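Local coordinates for SnoaL-like domain-containing protein (Xanthomonas campestris pv. campestris, PDB 3G8Z) that is of unknown function but adopts the cystatin-like fold of the SnoaL-like family, whose relatives include polyketide cyclases, at residues A137-T140 against Q141-A144. Sequence-based numbering, arbitrary orientation.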
ATOM      1  N   ALA A 137      -1.168   7.002   8.656  1.00 22.31           N
ATOM      2  CA  ALA A 137      -0.829   6.286   9.879  1.00 22.73           C
ATOM      3  C   ALA A 137      -1.639   6.763  11.070  1.00 22.97           C
ATOM      4  O   ALA A 137      -1.798   6.034  12.032  1.00 22.69           O
ATOM      5  CB  ALA A 137       0.668   6.440  10.186  1.00 22.39           C
ATOM      6  N   ASP A 138      -2.125   7.990  11.015  1.00 22.48           N
ATOM      7  CA  ASP A 138      -2.891   8.562  12.110  1.00 22.80           C
ATOM      8  C   ASP A 138      -4.090   9.298  11.525  1.00 21.64           C
ATOM      9  O   ASP A 138      -4.048  10.509  11.262  1.00 21.81           O
ATOM     10  CB  ASP A 138      -2.020   9.498  12.940  1.00 21.52           C
ATOM     11  CG  ASP A 138      -2.741  10.042  14.151  1.00 24.33           C
ATOM     12  OD1 ASP A 138      -3.983   9.863  14.273  1.00 19.07           O
ATOM     13  OD2 ASP A 138      -2.050  10.676  14.977  1.00 24.09           O
ATOM     14  N   GLN A 139      -5.162   8.555  11.319  1.00 21.45           N
ATOM     15  CA  GLN A 139      -6.289   9.093  10.600  1.00 21.67           C
ATOM     16  C   GLN A 139      -7.057  10.091  11.484  1.00 21.22           C
ATOM     17  O   GLN A 139      -7.708  10.999  10.969  1.00 20.60           O
ATOM     18  CB  GLN A 139      -7.206   7.954  10.139  1.00 22.17           C
ATOM     19  CG  GLN A 139      -8.278   8.385   9.173  1.00 22.91           C
ATOM     20  CD  GLN A 139      -7.687   8.939   7.915  1.00 23.59           C
ATOM     21  OE1 GLN A 139      -6.875   8.284   7.267  1.00 24.07           O
ATOM     22  NE2 GLN A 139      -8.050  10.174   7.574  1.00 21.69           N
ATOM     23  N   THR A 140      -7.013   9.904  12.802  1.00 21.34           N
ATOM     24  CA  THR A 140      -7.651  10.853  13.735  1.00 21.22           C
ATOM     25  C   THR A 140      -7.035  12.252  13.589  1.00 21.56           C
ATOM     26  O   THR A 140      -7.735  13.269  13.557  1.00 21.82           O
ATOM     27  CB  THR A 140      -7.516  10.363  15.205  1.00 20.94           C
ATOM     28  OG1 THR A 140      -8.286   9.166  15.368  1.00 23.21           O
ATOM     29  CG2 THR A 140      -8.063  11.390  16.195  1.00 21.13           C
ATOM     30  N   GLN A 141      -5.706  12.305  13.505  1.00 21.66           N
ATOM     31  CA  GLN A 141      -5.005  13.571  13.335  1.00 21.47           C
ATOM     32  C   GLN A 141      -5.310  14.177  11.953  1.00 22.26           C
ATOM     33  O   GLN A 141      -5.591  15.365  11.855  1.00 21.34           O
ATOM     34  CB  GLN A 141      -3.503  13.378  13.549  1.00 21.48           C
ATOM     35  CG  GLN A 141      -2.659  14.593  13.264  1.00 22.38           C
ATOM     36  CD  GLN A 141      -1.161  14.296  13.303  1.00 21.75           C
ATOM     37  OE1 GLN A 141      -0.537  14.124  12.265  1.00 23.83           O
ATOM     38  NE2 GLN A 141      -0.592  14.228  14.495  1.00 20.67           N
ATOM     39  N   GLU A 142      -5.287  13.360  10.898  1.00 22.35           N
ATOM     40  CA  GLU A 142      -5.564  13.865   9.547  1.00 23.02           C
ATOM     41  C   GLU A 142      -7.002  14.361   9.413  1.00 22.29           C
ATOM     42  O   GLU A 142      -7.255  15.361   8.738  1.00 21.48           O
ATOM     43  CB  GLU A 142      -5.313  12.816   8.468  1.00 23.14           C
ATOM     44  CG  GLU A 142      -4.953  13.483   7.137  1.00 25.28           C
ATOM     45  CD  GLU A 142      -5.196  12.620   5.914  1.00 27.19           C
ATOM     46  OE1 GLU A 142      -5.618  11.428   6.043  1.00 32.44           O
ATOM     47  OE2 GLU A 142      -4.990  13.167   4.809  1.00 27.68           O
ATOM     48  N   ASP A 143      -7.934  13.650  10.036  1.00 21.92           N
ATOM     49  CA  ASP A 143      -9.323  14.071  10.034  1.00 22.27           C
ATOM     50  C   ASP A 143      -9.468  15.476  10.628  1.00 22.11           C
ATOM     51  O   ASP A 143     -10.215  16.301  10.109  1.00 21.26           O
ATOM     52  CB  ASP A 143     -10.181  13.133  10.862  1.00 22.21           C
ATOM     53  CG  ASP A 143     -10.490  11.821  10.178  1.00 23.07           C
ATOM     54  OD1 ASP A 143     -10.197  11.639   8.990  1.00 22.37           O
ATOM     55  OD2 ASP A 143     -11.053  10.948  10.872  1.00 24.88           O
ATOM     56  N   ALA A 144      -8.769  15.729  11.725  1.00 22.77           N
ATOM     57  CA  ALA A 144      -8.840  17.033  12.389  1.00 22.80           C
ATOM     58  C   ALA A 144      -8.191  18.107  11.508  1.00 22.58           C
ATOM     59  O   ALA A 144      -8.678  19.239  11.425  1.00 23.21           O
ATOM     60  CB  ALA A 144      -8.175  16.984  13.751  1.00 22.87           C
TER
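Gln139 reaches along the first turn of helix 139-146 to the carboxylates of Glu142 and Asp143. Next after CB, Gln139 CG, anti to the backbone N (chi1 -170°), lies 3.8 Å from Asp143 OD1. A bend at chi2 (61°) then folds the amide back over the turn. Gln139 CD stands 3.7 Å from Glu142 OE1, and NE2 at the tip gives a hydrogen bond to each carboxylate. The bond from Gln139 NE2 to Asp143 OD1 (3.0 Å) is nearly straight and lies in the amide plane, although it meets the carboxylate from above its own plane. That from Gln139 NE2 to Glu142 OE1 (3.1 Å) is more bent, with an N-H...O angle of 139°. Two acceptors on one nitrogen fix the rotation of the amide, and its donor probably eases the closeness of two negative charges. Both oxygens have further partners: Ser136 OG at Glu142 OE1 and Asn56 N at Asp143 OD1, while Trp146 NE1 holds Glu142 OE2. In the cystatin-like fold of this chain, the short helix follows strand 128-136 of the curved mixed sheet, and Asp138 is its N-cap. The Asp138 carboxylate points into the first turn, and its OD1 accepts from Gln141 N at 3.1 Å, from above the carboxylate plane; Asp138 OD2 lies 3.4 Å from Gln141 CB. Asp138 O takes Glu142 N, opening the i to i+4 ladder that Gln139 O to Asp143 N (2.8 Å) continues. Beyond CB, Gln141 extends toward strand 112-125, where OE1 accepts from Gln116 NE2 and Lys115 N.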